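Superantigen-like protein SSL8 (Staphylococcus aureus, PDB 3R2T) is of unknown function but belongs to the staphylococcal/streptococcal toxin family, as a secreted superantigen-like protein built from an OB-fold and a beta-grasp domain. Local coordinates at residues R208-K214 and E239-E245; D186-R190 and I221-L227. All coordinates share one frame; numbering follows the deposited sequence.

Contact 1: residues R208-K214 and E239-E245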
ATOM      1  N   ARG A 208      16.776 -11.695 -17.696  1.00 44.34           N
ATOM      2  CA  ARG A 208      16.659 -10.247 -17.733  1.00 42.80           C
ATOM      3  C   ARG A 208      16.071  -9.735 -19.028  1.00 41.58           C
ATOM      4  O   ARG A 208      16.094 -10.422 -20.049  1.00 40.35           O
ATOM      5  CB  ARG A 208      18.037  -9.599 -17.588  1.00 42.93           C
ATOM      6  CG  ARG A 208      19.026 -10.023 -18.674  1.00 45.31           C
ATOM      7  CD  ARG A 208      20.299  -9.163 -18.657  1.00 52.44           C
ATOM      8  NE  ARG A 208      21.318  -9.638 -19.597  1.00 57.99           N
ATOM      9  CZ  ARG A 208      22.424  -8.965 -19.932  1.00 63.56           C
ATOM     10  NH1 ARG A 208      22.661  -7.743 -19.443  1.00 64.49           N
ATOM     11  NH2 ARG A 208      23.291  -9.507 -20.784  1.00 65.24           N
ATOM     12  N   ILE A 209      15.570  -8.503 -18.957  1.00 39.17           N
ATOM     13  CA  ILE A 209      15.042  -7.794 -20.094  1.00 38.97           C
ATOM     14  C   ILE A 209      15.945  -6.591 -20.201  1.00 38.33           C
ATOM     15  O   ILE A 209      16.176  -5.914 -19.196  1.00 36.40           O
ATOM     16  CB  ILE A 209      13.610  -7.272 -19.859  1.00 38.38           C
ATOM     17  CG1 ILE A 209      12.664  -8.394 -19.448  1.00 40.85           C
ATOM     18  CG2 ILE A 209      13.085  -6.499 -21.112  1.00 38.26           C
ATOM     19  CD1 ILE A 209      11.310  -7.867 -18.982  1.00 38.58           C
ATOM     20  N   VAL A 210      16.455  -6.325 -21.402  1.00 38.58           N
ATOM     21  CA  VAL A 210      17.316  -5.173 -21.634  1.00 39.10           C
ATOM     22  C   VAL A 210      16.716  -4.326 -22.743  1.00 39.29           C
ATOM     23  O   VAL A 210      16.516  -4.807 -23.865  1.00 39.21           O
ATOM     24  CB  VAL A 210      18.731  -5.586 -22.069  1.00 39.78           C
ATOM     25  CG1 VAL A 210      19.582  -4.349 -22.427  1.00 40.21           C
ATOM     26  CG2 VAL A 210      19.399  -6.377 -20.991  1.00 40.78           C
ATOM     27  N   ILE A 211      16.436  -3.065 -22.432  1.00 38.82           N
ATOM     28  CA  ILE A 211      15.884  -2.132 -23.405  1.00 38.02           C
ATOM     29  C   ILE A 211      17.048  -1.253 -23.856  1.00 38.78           C
ATOM     30  O   ILE A 211      17.627  -0.530 -23.053  1.00 40.67           O
ATOM     31  CB  ILE A 211      14.752  -1.292 -22.784  1.00 38.54           C
ATOM     32  CG1 ILE A 211      13.613  -2.214 -22.307  1.00 39.37           C
ATOM     33  CG2 ILE A 211      14.213  -0.254 -23.786  1.00 35.05           C
ATOM     34  CD1 ILE A 211      12.590  -1.538 -21.391  1.00 40.50           C
ATOM     35  N   ASN A 212      17.414  -1.339 -25.128  1.00 37.27           N
ATOM     36  CA  ASN A 212      18.517  -0.553 -25.660  1.00 37.90           C
ATOM     37  C   ASN A 212      17.992   0.679 -26.382  1.00 38.00           C
ATOM     38  O   ASN A 212      17.096   0.558 -27.205  1.00 38.43           O
ATOM     39  CB  ASN A 212      19.370  -1.421 -26.600  1.00 37.95           C
ATOM     40  CG  ASN A 212      20.164  -2.476 -25.855  1.00 40.15           C
ATOM     41  OD1 ASN A 212      20.939  -2.154 -24.962  1.00 39.39           O
ATOM     42  ND2 ASN A 212      19.995  -3.742 -26.236  1.00 41.09           N
ATOM     43  N   MET A 213      18.551   1.848 -26.057  1.00 38.69           N
ATOM     44  CA  MET A 213      18.146   3.134 -26.639  1.00 39.10           C
ATOM     45  C   MET A 213      19.106   3.553 -27.752  1.00 40.28           C
ATOM     46  O   MET A 213      20.222   3.075 -27.813  1.00 40.35           O
ATOM     47  CB  MET A 213      18.146   4.203 -25.553  1.00 39.58           C
ATOM     48  CG  MET A 213      17.383   3.811 -24.267  1.00 41.95           C
ATOM     49  SD  MET A 213      15.658   3.398 -24.574  1.00 39.57           S
ATOM     50  CE  MET A 213      15.091   5.010 -25.170  1.00 44.12           C
ATOM     51  N   LYS A 214      18.666   4.442 -28.632  1.00 40.99           N
ATOM     52  CA  LYS A 214      19.504   4.894 -29.738  1.00 45.22           C
ATOM     53  C   LYS A 214      20.752   5.613 -29.267  1.00 46.16           C
ATOM     54  O   LYS A 214      21.750   5.535 -29.923  1.00 50.20           O
ATOM     55  CB  LYS A 214      18.716   5.738 -30.751  1.00 46.09           C
ATOM     56  CG  LYS A 214      17.657   4.918 -31.487  1.00 47.69           C
ATOM     57  CD  LYS A 214      16.875   5.736 -32.489  1.00 47.19           C
ATOM     58  CE  LYS A 214      15.791   4.892 -33.157  1.00 49.10           C
ATOM     59  NZ  LYS A 214      14.882   5.757 -33.996  1.00 54.34           N
ATOM     60  N   GLU A 239      10.190   6.375 -29.467  1.00 39.88           N
ATOM     61  CA  GLU A 239      10.891   6.592 -30.725  1.00 42.41           C
ATOM     62  C   GLU A 239      12.400   6.331 -30.558  1.00 41.77           C
ATOM     63  O   GLU A 239      13.088   5.944 -31.500  1.00 42.03           O
ATOM     64  CB  GLU A 239      10.620   8.007 -31.228  1.00 44.85           C
ATOM     65  CG  GLU A 239      11.215   8.339 -32.592  1.00 50.97           C
ATOM     66  CD  GLU A 239      12.662   8.746 -32.537  1.00 58.77           C
ATOM     67  OE1 GLU A 239      13.033   9.473 -31.583  1.00 61.43           O
ATOM     68  OE2 GLU A 239      13.418   8.378 -33.469  1.00 62.82           O
ATOM     69  N   GLN A 240      12.896   6.502 -29.341  1.00 40.85           N
ATOM     70  CA  GLN A 240      14.314   6.329 -29.081  1.00 41.29           C
ATOM     71  C   GLN A 240      14.736   4.925 -28.690  1.00 39.91           C
ATOM     72  O   GLN A 240      15.898   4.714 -28.417  1.00 42.03           O
ATOM     73  CB  GLN A 240      14.772   7.356 -28.046  1.00 42.10           C
ATOM     74  CG  GLN A 240      14.801   8.809 -28.615  1.00 44.62           C
ATOM     75  CD  GLN A 240      15.893   9.004 -29.635  1.00 47.26           C
ATOM     76  OE1 GLN A 240      17.040   8.691 -29.374  1.00 55.21           O
ATOM     77  NE2 GLN A 240      15.548   9.550 -30.798  1.00 49.81           N
ATOM     78  N   ILE A 241      13.807   3.969 -28.649  1.00 38.32           N
ATOM     79  CA  ILE A 241      14.162   2.583 -28.315  1.00 36.34           C
ATOM     80  C   ILE A 241      14.721   1.932 -29.568  1.00 38.22           C
ATOM     81  O   ILE A 241      14.037   1.884 -30.581  1.00 38.32           O
ATOM     82  CB  ILE A 241      12.945   1.767 -27.861  1.00 36.45           C
ATOM     83  CG1 ILE A 241      12.400   2.308 -26.537  1.00 35.25           C
ATOM     84  CG2 ILE A 241      13.305   0.303 -27.732  1.00 32.27           C
ATOM     85  CD1 ILE A 241      11.112   1.618 -26.083  1.00 39.64           C
ATOM     86  N   LYS A 242      15.971   1.460 -29.508  1.00 38.66           N
ATOM     87  CA  LYS A 242      16.598   0.787 -30.643  1.00 39.24           C
ATOM     88  C   LYS A 242      16.148  -0.677 -30.750  1.00 38.11           C
ATOM     89  O   LYS A 242      15.853  -1.167 -31.827  1.00 38.61           O
ATOM     90  CB  LYS A 242      18.110   0.804 -30.508  1.00 40.29           C
ATOM     91  CG  LYS A 242      18.834   0.358 -31.801  1.00 45.65           C
ATOM     92  CD  LYS A 242      20.352   0.515 -31.674  1.00 52.19           C
ATOM     93  CE  LYS A 242      21.047   0.450 -33.053  1.00 58.74           C
ATOM     94  NZ  LYS A 242      22.532   0.673 -32.951  1.00 59.23           N
ATOM     95  N   ASN A 243      16.157  -1.381 -29.636  1.00 36.86           N
ATOM     96  CA  ASN A 243      15.729  -2.786 -29.609  1.00 37.17           C
ATOM     97  C   ASN A 243      15.520  -3.232 -28.180  1.00 35.59           C
ATOM     98  O   ASN A 243      15.838  -2.497 -27.229  1.00 36.87           O
ATOM     99  CB  ASN A 243      16.727  -3.712 -30.352  1.00 36.88           C
ATOM    100  CG  ASN A 243      18.120  -3.675 -29.755  1.00 44.51           C
ATOM    101  OD1 ASN A 243      18.323  -4.032 -28.601  1.00 49.09           O
ATOM    102  ND2 ASN A 243      19.097  -3.247 -30.553  1.00 46.59           N
ATOM    103  N   ILE A 244      14.971  -4.422 -28.020  1.00 34.83           N
ATOM    104  CA  ILE A 244      14.729  -4.979 -26.701  1.00 34.92           C
ATOM    105  C   ILE A 244      15.206  -6.421 -26.765  1.00 35.91           C
ATOM    106  O   ILE A 244      14.881  -7.140 -27.713  1.00 37.91           O
ATOM    107  CB  ILE A 244      13.247  -4.929 -26.361  1.00 35.00           C
ATOM    108  CG1 ILE A 244      12.727  -3.473 -26.481  1.00 37.84           C
ATOM    109  CG2 ILE A 244      12.984  -5.517 -24.961  1.00 36.29           C
ATOM    110  CD1 ILE A 244      11.236  -3.336 -26.432  1.00 35.59           C
ATOM    111  N   GLU A 245      15.985  -6.840 -25.777  1.00 34.61           N
ATOM    112  CA  GLU A 245      16.507  -8.177 -25.748  1.00 37.88           C
ATOM    113  C   GLU A 245      16.212  -8.861 -24.414  1.00 37.26           C
ATOM    114  O   GLU A 245      16.384  -8.278 -23.336  1.00 37.89           O
ATOM    115  CB  GLU A 245      18.019  -8.168 -26.013  1.00 39.18           C
ATOM    116  CG  GLU A 245      18.663  -9.546 -25.902  1.00 46.68           C
ATOM    117  CD  GLU A 245      20.145  -9.562 -26.318  1.00 53.66           C
ATOM    118  OE1 GLU A 245      20.917 -10.374 -25.764  1.00 58.36           O
ATOM    119  OE2 GLU A 245      20.537  -8.748 -27.179  1.00 60.50           O
TER
HETATM  120  O   HOH W   1      21.143  -6.101 -25.395  1.00 46.35           O
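I209, I211, I241 and I244 form the apolar side of two antiparallel neighbouring strands, with methyl groups meeting across the strand boundary. I209 and I244 lie side by side and touch through their CG2 atoms at 4.0 Å; I244 CG2 also faces CG1 of I211. Farther along, CG2 of I211 approaches CG2 of I241. Helix 182-197 covers most of this face, I189 resting on I209 and I244 and L182 and L185 on I211, while I241 packs on I236 of strand 235-237. M213 is bent at chi2 and chi3 (-58° and -64°), which folds its thioether back over the partner strand: SD lies 4.0 Å from I241 CG1, and CE reaches the Q240 backbone.

Paired backbone bonds join V210 to E245, and N212 N donates to N243 O. N212 O then takes two donors, K242 N at 2.7 Å and N243 N at 3.2 Å, so that one residue faces two and the register slips by one before M213 pairs with I241.

On the face opposite the isoleucines, the amides of N212 and N243 are linked by a nearly straight bond, ND2 to OD1 at 2.9 Å, in plane for both groups although the two amide planes stand 76° apart. N212 ND2 also donates to a water that is weakly bound to E245 OE2; the other carboxylate oxygen of E245 is held by N247.

At the exposed end, K214 N donates to Q240 O. The extended K214 side chain carries NZ to E239, where it bonds the backbone O at 3.1 Å and forms a salt bridge with E239 OE2 at 3.0 Å, met from above the carboxylate plane, while Q240 NE2 donates to E239 OE1. The pairing of K242 and N243 with N212 is a classic beta bulge, here between two inner strands of the beta-grasp sheet.

Contact 2: residues D186-R190 and I221-L227. With SO4 (sulfate ion), chain C.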
ATOM      1  N   ASP A 186       7.639  -3.543 -19.004  1.00 37.00           N
ATOM      2  CA  ASP A 186       7.960  -4.669 -18.130  1.00 37.36           C
ATOM      3  C   ASP A 186       6.850  -5.706 -18.055  1.00 38.41           C
ATOM      4  O   ASP A 186       7.102  -6.902 -18.177  1.00 40.13           O
ATOM      5  CB  ASP A 186       8.201  -4.155 -16.716  1.00 37.18           C
ATOM      6  CG  ASP A 186       8.375  -5.297 -15.686  1.00 39.26           C
ATOM      7  OD1 ASP A 186       7.537  -5.381 -14.765  1.00 40.91           O
ATOM      8  OD2 ASP A 186       9.311  -6.119 -15.810  1.00 38.72           O
ATOM      9  N   PHE A 187       5.619  -5.232 -17.838  1.00 38.82           N
ATOM     10  CA  PHE A 187       4.469  -6.097 -17.687  1.00 38.14           C
ATOM     11  C   PHE A 187       4.105  -6.804 -18.990  1.00 39.34           C
ATOM     12  O   PHE A 187       3.856  -8.026 -19.000  1.00 38.88           O
ATOM     13  CB  PHE A 187       3.245  -5.313 -17.178  1.00 39.12           C
ATOM     14  CG  PHE A 187       2.079  -6.204 -16.776  1.00 38.34           C
ATOM     15  CD1 PHE A 187       1.153  -6.630 -17.715  1.00 35.54           C
ATOM     16  CD2 PHE A 187       1.945  -6.634 -15.461  1.00 38.35           C
ATOM     17  CE1 PHE A 187       0.114  -7.459 -17.357  1.00 38.68           C
ATOM     18  CE2 PHE A 187       0.908  -7.469 -15.086  1.00 38.23           C
ATOM     19  CZ  PHE A 187      -0.016  -7.884 -16.026  1.00 37.98           C
ATOM     20  N   LYS A 188       4.068  -6.047 -20.083  1.00 38.01           N
ATOM     21  CA  LYS A 188       3.710  -6.623 -21.391  1.00 38.77           C
ATOM     22  C   LYS A 188       4.767  -7.597 -21.875  1.00 37.67           C
ATOM     23  O   LYS A 188       4.459  -8.612 -22.488  1.00 37.68           O
ATOM     24  CB  LYS A 188       3.512  -5.516 -22.443  1.00 38.90           C
ATOM     25  CG  LYS A 188       2.169  -4.756 -22.384  1.00 43.97           C
ATOM     26  CD  LYS A 188       2.196  -3.605 -23.406  1.00 49.01           C
ATOM     27  CE  LYS A 188       0.788  -3.179 -23.844  1.00 54.77           C
ATOM     28  NZ  LYS A 188      -0.134  -2.839 -22.744  1.00 58.47           N
ATOM     29  N   ILE A 189       6.030  -7.282 -21.627  1.00 36.45           N
ATOM     30  CA  ILE A 189       7.054  -8.186 -22.063  1.00 36.19           C
ATOM     31  C   ILE A 189       6.921  -9.481 -21.255  1.00 36.79           C
ATOM     32  O   ILE A 189       6.839 -10.538 -21.836  1.00 38.56           O
ATOM     33  CB  ILE A 189       8.430  -7.582 -22.000  1.00 34.52           C
ATOM     34  CG1 ILE A 189       8.554  -6.499 -23.060  1.00 34.68           C
ATOM     35  CG2 ILE A 189       9.479  -8.639 -22.276  1.00 31.21           C
ATOM     36  CD1 ILE A 189       9.829  -5.632 -22.919  1.00 31.75           C
ATOM     37  N   ARG A 190       6.822  -9.411 -19.934  1.00 37.94           N
ATOM     38  CA  ARG A 190       6.706 -10.666 -19.147  1.00 38.43           C
ATOM     39  C   ARG A 190       5.467 -11.475 -19.476  1.00 40.29           C
ATOM     40  O   ARG A 190       5.511 -12.708 -19.459  1.00 41.73           O
ATOM     41  CB  ARG A 190       6.754 -10.428 -17.636  1.00 38.71           C
ATOM     42  CG  ARG A 190       8.036  -9.727 -17.198  1.00 39.43           C
ATOM     43  CD  ARG A 190       8.282  -9.874 -15.735  1.00 40.87           C
ATOM     44  NE  ARG A 190       9.060  -8.766 -15.186  1.00 37.43           N
ATOM     45  CZ  ARG A 190       9.712  -8.816 -14.034  1.00 39.49           C
ATOM     46  NH1 ARG A 190      10.376  -7.746 -13.585  1.00 37.92           N
ATOM     47  NH2 ARG A 190       9.721  -9.937 -13.329  1.00 41.99           N
ATOM     48  N   ILE A 221      16.100  -5.010 -16.458  1.00 37.63           N
ATOM     49  CA  ILE A 221      15.176  -5.528 -15.464  1.00 38.46           C
ATOM     50  C   ILE A 221      15.455  -7.007 -15.184  1.00 39.36           C
ATOM     51  O   ILE A 221      15.555  -7.796 -16.092  1.00 38.16           O
ATOM     52  CB  ILE A 221      13.707  -5.414 -15.946  1.00 38.23           C
ATOM     53  CG1 ILE A 221      13.360  -3.951 -16.293  1.00 38.82           C
ATOM     54  CG2 ILE A 221      12.724  -5.950 -14.840  1.00 35.26           C
ATOM     55  CD1 ILE A 221      12.081  -3.808 -17.144  1.00 38.68           C
ATOM     56  N   ASP A 222      15.555  -7.361 -13.913  1.00 39.91           N
ATOM     57  CA  ASP A 222      15.807  -8.724 -13.510  1.00 41.53           C
ATOM     58  C   ASP A 222      14.472  -9.462 -13.426  1.00 42.12           C
ATOM     59  O   ASP A 222      13.536  -9.009 -12.766  1.00 42.81           O
ATOM     60  CB  ASP A 222      16.501  -8.684 -12.163  1.00 43.91           C
ATOM     61  CG  ASP A 222      16.938 -10.046 -11.658  1.00 46.80           C
ATOM     62  OD1 ASP A 222      16.601 -11.113 -12.227  1.00 49.99           O
ATOM     63  OD2 ASP A 222      17.650 -10.020 -10.650  1.00 51.79           O
ATOM     64  N   LEU A 223      14.378 -10.593 -14.109  1.00 43.02           N
ATOM     65  CA  LEU A 223      13.151 -11.391 -14.110  1.00 43.25           C
ATOM     66  C   LEU A 223      12.928 -12.223 -12.837  1.00 45.56           C
ATOM     67  O   LEU A 223      11.862 -12.836 -12.697  1.00 45.83           O
ATOM     68  CB  LEU A 223      13.146 -12.348 -15.307  1.00 43.38           C
ATOM     69  CG  LEU A 223      13.078 -11.735 -16.703  1.00 43.27           C
ATOM     70  CD1 LEU A 223      13.196 -12.829 -17.752  1.00 37.61           C
ATOM     71  CD2 LEU A 223      11.774 -10.920 -16.887  1.00 39.57           C
ATOM     72  N   SER A 224      13.905 -12.255 -11.925  1.00 45.97           N
ATOM     73  CA  SER A 224      13.786 -13.038 -10.664  1.00 48.82           C
ATOM     74  C   SER A 224      12.803 -12.459  -9.662  1.00 47.75           C
ATOM     75  O   SER A 224      12.368 -13.162  -8.752  1.00 48.26           O
ATOM     76  CB  SER A 224      15.139 -13.130  -9.960  1.00 49.79           C
ATOM     77  OG  SER A 224      16.070 -13.787 -10.790  1.00 57.77           O
ATOM     78  N   ASP A 225      12.495 -11.167  -9.789  1.00 45.36           N
ATOM     79  CA  ASP A 225      11.551 -10.509  -8.874  1.00 45.85           C
ATOM     80  C   ASP A 225      10.725  -9.447  -9.623  1.00 42.38           C
ATOM     81  O   ASP A 225      11.045  -9.102 -10.750  1.00 39.61           O
ATOM     82  CB  ASP A 225      12.292  -9.915  -7.660  1.00 47.90           C
ATOM     83  CG  ASP A 225      13.271  -8.788  -8.039  1.00 49.74           C
ATOM     84  OD1 ASP A 225      13.312  -8.385  -9.232  1.00 51.34           O
ATOM     85  OD2 ASP A 225      13.994  -8.304  -7.123  1.00 57.13           O
ATOM     86  N   LYS A 226       9.656  -8.965  -9.000  1.00 42.38           N
ATOM     87  CA  LYS A 226       8.776  -7.979  -9.614  1.00 42.01           C
ATOM     88  C   LYS A 226       9.543  -6.687  -9.867  1.00 40.09           C
ATOM     89  O   LYS A 226      10.481  -6.386  -9.188  1.00 42.21           O
ATOM     90  CB  LYS A 226       7.567  -7.712  -8.688  1.00 42.52           C
ATOM     91  CG  LYS A 226       6.487  -6.772  -9.286  1.00 41.42           C
ATOM     92  CD  LYS A 226       5.339  -6.421  -8.302  1.00 42.32           C
ATOM     93  CE  LYS A 226       4.528  -7.643  -7.857  1.00 45.31           C
ATOM     94  NZ  LYS A 226       3.422  -7.272  -6.875  1.00 47.67           N
ATOM     95  N   LEU A 227       9.165  -5.924 -10.863  1.00 40.78           N
ATOM     96  CA  LEU A 227       9.845  -4.657 -11.098  1.00 40.64           C
ATOM     97  C   LEU A 227       9.743  -3.788  -9.832  1.00 42.77           C
ATOM     98  O   LEU A 227       8.661  -3.675  -9.259  1.00 44.25           O
ATOM     99  CB  LEU A 227       9.150  -3.920 -12.241  1.00 39.02           C
ATOM    100  CG  LEU A 227       9.716  -2.544 -12.606  1.00 38.45           C
ATOM    101  CD1 LEU A 227      11.201  -2.624 -13.068  1.00 33.38           C
ATOM    102  CD2 LEU A 227       8.848  -1.913 -13.679  1.00 35.11           C
TER
HETATM  103  S   SO4 C 233       6.110  -7.659  -4.125  0.50 46.97           S
HETATM  104  O1  SO4 C 233       6.226  -8.367  -2.854  0.50 46.42           O
HETATM  105  O2  SO4 C 233       7.135  -6.616  -4.211  0.50 46.45           O
HETATM  106  O3  SO4 C 233       6.367  -8.608  -5.195  0.50 45.77           O
HETATM  107  O4  SO4 C 233       4.779  -7.059  -4.280  0.50 35.52           O
HETATM  108  O   HOH W   2      12.511  -6.849 -11.443  1.00 27.51           O
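A buried, largely polar contact ties helix 182-197 of the beta-grasp domain to the turn that leaves edge strand 218-222, with R190 as the bridging side chain. Its guanidinium is gripped at two places along its edge. On the helix side, R190 NE (2.7 Å) and NH1 (3.0 Å) both bond D186 OD2, a side-on salt bridge in the guanidinium plane, one helical turn back. At the far end, R190 NH1 and NH2 close on D225 O, at 3.2 and 3.0 Å; NH1 lies in that carbonyl's plane, whereas NH2 sits above it. Bonds at both ends fix the rotation of the guanidinium and its place between helix and turn.

L223 CD2 lies over one guanidinium face, 3.7 Å above the plane and offset toward the rim, and I221 CG2 packs against R190 NH1 and D186 OD2. With CG anti to the backbone N (chi1 173°), the D186 side chain slides past that of L227, the two running in opposite directions, and D186 OD1 comes 3.3 Å from L227 CB. Y67 of helix 57-68 bonds both D186 OD1 and L227 N, and Y200 bonds R190 NH2.

On the outer side, K226 NZ pairs with E125 and binds a sulfate, probably from the crystallisation liquor, that also contacts S150 N of the second subunit. D222 OD1 accepts from S224 N, so that a type I turn with an Asx turn at its start presents its last carbonyl to an arginine of the helix that packs on the beta-grasp sheet.

In the fold
Both contacts belong to the beta-grasp domain and meet at its sheet; helix 182-197 covers contact 1 and is itself one partner of contact 2. Contact 1 joins two inner strands, while contact 2 anchors the helix to the loop following edge strand 218-222. They meet directly: strands 207-213 and 218-222 are neighbours, I209 O lies 2.9 Å from I221 N in a probable hydrogen bond, and I209 CG1 packs on L223 CD2. Their chemistry is arranged differently. Contact 1 is partly buried, with backbone pairing between a hydrophobic face under the helix and a polar face with an exposed lysine–glutamate end. Contact 2 is more deeply buried, yet it depends on a charged arginine–aspartate pair and a backbone carbonyl.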